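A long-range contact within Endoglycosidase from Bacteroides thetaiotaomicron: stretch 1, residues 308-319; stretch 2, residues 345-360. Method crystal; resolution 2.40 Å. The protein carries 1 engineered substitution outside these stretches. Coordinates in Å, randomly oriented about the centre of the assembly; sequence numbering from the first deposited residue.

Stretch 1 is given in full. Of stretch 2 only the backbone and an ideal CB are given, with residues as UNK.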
# COMPACT_ATOMS: atom_id res chain seq x y z
N MSE A 308 17.33 -1.89 21.80
CA MSE A 308 17.36 -2.75 20.63
C MSE A 308 17.40 -1.90 19.36
O MSE A 308 16.66 -0.94 19.22
CB MSE A 308 16.05 -3.55 20.54
CG MSE A 308 16.03 -4.99 21.06
SE MSE A 308 14.07 -5.44 20.84
CE MSE A 308 13.85 -6.74 22.34
N GLU A 309 18.18 -2.31 18.37
CA GLU A 309 18.23 -1.60 17.10
C GLU A 309 16.90 -1.84 16.37
O GLU A 309 16.31 -2.93 16.56
CB GLU A 309 19.49 -2.07 16.37
CG GLU A 309 19.49 -1.91 14.86
CD GLU A 309 20.81 -2.26 14.20
OE1 GLU A 309 21.16 -3.46 14.10
OE2 GLU A 309 21.51 -1.31 13.81
N GLY A 310 16.44 -0.89 15.55
CA GLY A 310 15.20 -1.04 14.74
C GLY A 310 13.90 -0.69 15.50
O GLY A 310 12.78 -1.19 15.11
N ASN A 311 14.01 0.15 16.54
CA ASN A 311 12.90 0.39 17.50
C ASN A 311 11.79 1.21 16.82
O ASN A 311 10.65 0.99 17.19
CB ASN A 311 13.42 0.90 18.85
CG ASN A 311 14.00 2.28 18.78
OD1 ASN A 311 14.36 2.73 17.69
ND2 ASN A 311 14.07 2.96 19.91
N GLN A 312 12.06 2.02 15.79
CA GLN A 312 11.03 2.69 14.93
C GLN A 312 10.10 1.61 14.40
O GLN A 312 8.95 1.58 14.82
CB GLN A 312 11.62 3.54 13.80
CG GLN A 312 10.60 4.30 12.96
CD GLN A 312 11.16 5.41 12.08
OE1 GLN A 312 11.84 5.23 11.06
NE2 GLN A 312 10.81 6.63 12.44
N ILE A 313 10.55 0.72 13.53
CA ILE A 313 9.63 -0.25 12.87
C ILE A 313 8.97 -1.18 13.90
O ILE A 313 7.88 -1.73 13.64
CB ILE A 313 10.32 -1.06 11.75
CG1 ILE A 313 9.29 -1.79 10.90
CG2 ILE A 313 11.37 -1.99 12.35
CD1 ILE A 313 9.76 -2.16 9.50
N LEU A 314 9.57 -1.39 15.06
CA LEU A 314 9.00 -2.41 15.97
C LEU A 314 7.93 -1.72 16.81
O LEU A 314 6.93 -2.39 17.13
CB LEU A 314 10.09 -3.03 16.85
CG LEU A 314 11.21 -3.74 16.10
CD1 LEU A 314 12.26 -4.24 17.07
CD2 LEU A 314 10.66 -4.88 15.28
N ASP A 315 8.17 -0.44 17.14
CA ASP A 315 7.18 0.40 17.84
C ASP A 315 5.94 0.45 16.96
O ASP A 315 4.83 0.20 17.47
CB ASP A 315 7.70 1.81 18.11
CG ASP A 315 6.79 2.60 19.03
OD1 ASP A 315 6.36 2.04 20.09
OD2 ASP A 315 6.48 3.76 18.64
N TYR A 316 6.14 0.73 15.67
CA TYR A 316 5.02 0.87 14.72
C TYR A 316 4.18 -0.41 14.75
O TYR A 316 2.97 -0.42 14.95
CB TYR A 316 5.54 1.23 13.33
CG TYR A 316 6.08 2.63 13.18
CD1 TYR A 316 6.48 3.39 14.26
CD2 TYR A 316 6.19 3.21 11.93
CE1 TYR A 316 6.99 4.69 14.11
CE2 TYR A 316 6.73 4.48 11.75
CZ TYR A 316 7.15 5.22 12.84
OH TYR A 316 7.66 6.46 12.67
N ALA A 317 4.83 -1.54 14.59
CA ALA A 317 4.11 -2.82 14.44
C ALA A 317 3.30 -3.11 15.70
O ALA A 317 2.34 -3.86 15.56
CB ALA A 317 5.08 -3.94 14.14
N THR A 318 3.73 -2.62 16.86
CA THR A 318 3.12 -3.00 18.16
C THR A 318 2.31 -1.83 18.74
O THR A 318 2.01 -1.91 19.96
CB THR A 318 4.18 -3.41 19.19
OG1 THR A 318 5.00 -2.27 19.36
CG2 THR A 318 5.02 -4.59 18.76
N LEU A 319 1.97 -0.83 17.91
CA LEU A 319 1.43 0.49 18.33
C LEU A 319 -0.00 0.31 18.80
O LEU A 319 -0.86 0.06 17.94
CB LEU A 319 1.45 1.44 17.14
CG LEU A 319 1.10 2.88 17.47
CD1 LEU A 319 2.16 3.51 18.33
CD2 LEU A 319 0.95 3.70 16.21
N UNK A 345 14.95 -9.67 4.54
CA UNK A 345 13.69 -9.04 5.05
C UNK A 345 13.67 -9.06 6.59
O UNK A 345 12.61 -9.25 7.24
CB UNK A 345 12.46 -9.77 4.51
N UNK A 346 14.84 -8.83 7.17
CA UNK A 346 15.09 -8.93 8.62
C UNK A 346 13.99 -8.15 9.34
O UNK A 346 13.30 -8.73 10.21
CB UNK A 346 16.47 -8.39 8.99
N UNK A 347 13.87 -6.87 8.99
CA UNK A 347 13.16 -5.86 9.80
C UNK A 347 11.66 -6.05 9.61
O UNK A 347 10.94 -6.24 10.59
CB UNK A 347 13.58 -4.44 9.41
N UNK A 348 11.21 -6.10 8.36
CA UNK A 348 9.78 -6.38 8.11
C UNK A 348 9.35 -7.68 8.84
O UNK A 348 8.32 -7.65 9.52
CB UNK A 348 9.52 -6.50 6.61
N UNK A 349 10.10 -8.77 8.74
CA UNK A 349 9.69 -10.09 9.31
C UNK A 349 9.58 -10.01 10.85
O UNK A 349 8.63 -10.59 11.47
CB UNK A 349 10.69 -11.18 8.92
N UNK A 350 10.59 -9.38 11.43
CA UNK A 350 10.68 -9.17 12.88
C UNK A 350 9.48 -8.32 13.30
O UNK A 350 8.75 -8.73 14.23
CB UNK A 350 12.00 -8.50 13.27
N UNK A 351 9.29 -7.19 12.63
CA UNK A 351 8.22 -6.22 12.94
C UNK A 351 6.90 -6.98 13.00
O UNK A 351 6.28 -6.96 14.06
CB UNK A 351 8.16 -5.10 11.90
N UNK A 352 6.54 -7.73 11.96
CA UNK A 352 5.24 -8.47 11.91
C UNK A 352 5.21 -9.58 12.96
O UNK A 352 4.11 -9.94 13.36
CB UNK A 352 5.01 -9.07 10.52
N UNK A 353 6.35 -10.07 13.40
CA UNK A 353 6.42 -11.10 14.44
C UNK A 353 6.11 -10.41 15.77
O UNK A 353 5.39 -10.98 16.63
CB UNK A 353 7.79 -11.79 14.47
N UNK A 354 6.65 -9.21 15.95
CA UNK A 354 6.42 -8.36 17.15
C UNK A 354 4.92 -7.96 17.18
O UNK A 354 4.23 -8.27 18.13
CB UNK A 354 7.31 -7.12 17.13
N UNK A 355 4.38 -7.45 16.08
CA UNK A 355 2.99 -6.99 15.97
C UNK A 355 1.95 -8.07 16.17
O UNK A 355 0.89 -7.76 16.73
CB UNK A 355 2.77 -6.35 14.60
N UNK A 356 2.24 -9.30 15.73
CA UNK A 356 1.24 -10.40 15.63
C UNK A 356 1.51 -11.49 16.67
O UNK A 356 0.59 -12.25 16.90
CB UNK A 356 1.26 -11.01 14.23
N UNK A 357 2.69 -11.61 17.28
CA UNK A 357 2.89 -12.69 18.28
C UNK A 357 3.44 -12.14 19.57
O UNK A 357 2.85 -12.52 20.61
CB UNK A 357 3.83 -13.77 17.74
N UNK A 358 4.53 -11.39 19.52
CA UNK A 358 5.25 -11.03 20.77
C UNK A 358 4.29 -10.19 21.63
O UNK A 358 4.15 -10.48 22.80
CB UNK A 358 6.54 -10.26 20.48
N UNK A 359 3.62 -9.22 21.00
CA UNK A 359 2.71 -8.23 21.62
C UNK A 359 1.34 -8.33 20.96
O UNK A 359 0.96 -7.50 20.16
CB UNK A 359 3.26 -6.81 21.49
N UNK A 360 0.56 -9.38 21.27
CA UNK A 360 -0.74 -9.55 20.61
C UNK A 360 -1.62 -8.31 20.83
O UNK A 360 -1.66 -7.82 21.90
CB UNK A 360 -1.45 -10.80 21.13

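Helix 311-317 packs beside the helix at 346-358 with axes 8.2 Å apart at closest and N-to-C directions 33° apart, so side-chain size is most restricted where the backbones come closest, at 351 and 355.

Position 345 has phi/psi of 60/39, unusual outside glycine and asparagine, and its ideal CB has nothing of stretch 1 within 5.5 Å; the residue is Tyr345, the N-cap. At 346 CA-to-CB points sideways, and the carboxylate of Glu309 would suit a long basic chain. Lys346 is fully extended, its NZ 4.0 Å from Glu309 OE1, beyond a salt bridge.

At 347 the ideal CB lies 4.4 Å from Ile313 CG2, while Gly310 leaves open space ahead, inviting a large flat or branched apolar group. Trp347 (chi1 m) fills it: CZ3 is 3.5 Å from Glu309 O, and Gly310 CA makes an off-centre CH-pi contact, 4.2 Å from the centroid of the six-membered ring of Trp347. A CB on Gly310 would lie 2.3 Å from Trp347 CZ3, a clash.

Position 348 points away, suiting many residues; it is Leu348. Position 349 is out of reach and is Arg349. At 350 the ideal CB is 4.4 Å from Leu314 CD2, so a chain with an aliphatic stem fits; Lys350 places CG 4.2 Å from Leu314 CD2.

At 351 the ideal CB is already 3.6 Å from Ile313 CG1 and 4.0 Å from Ala317 CB, and the CA of 351 is only 4.9 Å from Leu314 CA. This favours a small residue, and Ala351 packs its methyl against both Ile313 and Ala317. Position 352 points away and holds Leu352; 353, sideways but distant, is Tyr353.

Position 354 points toward stretch 1, its ideal CB 3.8 Å from Thr318 CG2 and 4.4 Å from Leu314 CD2. Leucine, methionine or an aromatic could serve. In Phe354, Leu314 CD2 lies over one ring face, 4.3 Å from CG, and Met308 SE approaches obliquely, 4.3 Å from CE2.

At 355 an ideal CB would sit 2.7 Å from Ala317 O, a clash, so glycine is indicated although phi/psi of -63/-34 is ordinary. Gly355 lets its CA come within 3.2 Å of Ala317 O.

Position 356 points away; Asn356 ND2 donates to Leu352 O at 2.9 Å. Positions 357 and 358 are unconstrained by stretch 1 and are Gln357 and Val358. At 359, where helical angles end, CB points toward Thr318 CG2, 3.9 Å off, suiting an apolar or aromatic group; Tyr359 sets CD1 3.6 Å from Thr318 CG2. Position 360, out of reach with phi -58, is compatible with proline and is Pro360.

Stretch 2 (345-360) YKWLRKALYFGNQVYP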
# COMPACT_ATOMS: atom_id res chain seq x y z
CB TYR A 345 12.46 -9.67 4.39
CG TYR A 345 12.13 -9.10 3.04
CD1 TYR A 345 11.54 -7.86 2.90
CD2 TYR A 345 12.45 -9.79 1.88
CE1 TYR A 345 11.27 -7.33 1.65
CE2 TYR A 345 12.17 -9.28 0.62
CZ TYR A 345 11.58 -8.04 0.51
OH TYR A 345 11.30 -7.53 -0.72
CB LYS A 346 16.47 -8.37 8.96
CG LYS A 346 16.87 -8.43 10.42
CD LYS A 346 18.14 -7.70 10.68
CE LYS A 346 18.60 -7.74 12.13
NZ LYS A 346 19.71 -6.76 12.35
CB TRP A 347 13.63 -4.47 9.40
CG TRP A 347 15.04 -4.25 9.82
CD1 TRP A 347 16.10 -3.96 9.02
CD2 TRP A 347 15.57 -4.33 11.16
NE1 TRP A 347 17.24 -3.80 9.77
CE2 TRP A 347 16.94 -4.04 11.08
CE3 TRP A 347 14.99 -4.57 12.41
CZ2 TRP A 347 17.76 -4.02 12.20
CZ3 TRP A 347 15.80 -4.57 13.52
CH2 TRP A 347 17.18 -4.32 13.41
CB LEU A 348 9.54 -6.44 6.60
CG LEU A 348 8.07 -6.46 6.20
CD1 LEU A 348 7.33 -5.23 6.72
CD2 LEU A 348 7.93 -6.57 4.68
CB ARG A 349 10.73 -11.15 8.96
CG ARG A 349 10.42 -11.98 7.73
CD ARG A 349 11.38 -13.15 7.68
NE ARG A 349 11.85 -13.40 6.34
CZ ARG A 349 11.18 -14.09 5.42
NH1 ARG A 349 10.00 -14.63 5.72
NH2 ARG A 349 11.69 -14.26 4.22
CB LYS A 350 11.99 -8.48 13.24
CG LYS A 350 12.44 -8.68 14.68
CD LYS A 350 13.72 -7.97 14.94
CE LYS A 350 14.73 -8.85 15.63
NZ LYS A 350 14.46 -8.88 17.10
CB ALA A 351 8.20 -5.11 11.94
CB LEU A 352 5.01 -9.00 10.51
CG LEU A 352 4.96 -7.88 9.48
CD1 LEU A 352 4.83 -8.39 8.08
CD2 LEU A 352 3.80 -6.94 9.81
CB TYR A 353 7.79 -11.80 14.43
CG TYR A 353 8.06 -12.63 15.67
CD1 TYR A 353 7.36 -13.80 15.91
CD2 TYR A 353 9.03 -12.24 16.59
CE1 TYR A 353 7.58 -14.55 17.06
CE2 TYR A 353 9.26 -12.98 17.73
CZ TYR A 353 8.51 -14.12 17.99
OH TYR A 353 8.77 -14.86 19.11
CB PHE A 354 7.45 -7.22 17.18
CG PHE A 354 8.71 -7.57 17.94
CD1 PHE A 354 9.42 -8.73 17.66
CD2 PHE A 354 9.19 -6.76 18.95
CE1 PHE A 354 10.56 -9.06 18.38
CE2 PHE A 354 10.32 -7.10 19.67
CZ PHE A 354 11.01 -8.24 19.38
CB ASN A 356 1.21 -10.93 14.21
CG ASN A 356 0.59 -9.91 13.27
OD1 ASN A 356 -0.60 -9.67 13.35
ND2 ASN A 356 1.40 -9.27 12.43
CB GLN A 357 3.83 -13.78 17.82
CG GLN A 357 3.15 -14.64 16.79
CD GLN A 357 4.01 -15.70 16.13
OE1 GLN A 357 4.74 -16.45 16.81
NE2 GLN A 357 3.82 -15.77 14.81
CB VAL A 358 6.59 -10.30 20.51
CG1 VAL A 358 7.30 -9.95 21.80
CG2 VAL A 358 7.51 -11.11 19.61
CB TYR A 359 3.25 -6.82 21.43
CG TYR A 359 4.56 -6.54 22.10
CD1 TYR A 359 5.77 -6.79 21.46
CD2 TYR A 359 4.60 -5.94 23.34
CE1 TYR A 359 6.98 -6.51 22.08
CE2 TYR A 359 5.81 -5.68 23.98
CZ TYR A 359 7.00 -5.96 23.35
OH TYR A 359 8.17 -5.64 23.97
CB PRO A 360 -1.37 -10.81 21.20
CG PRO A 360 -0.34 -11.34 22.20
CD PRO A 360 0.86 -10.41 22.25
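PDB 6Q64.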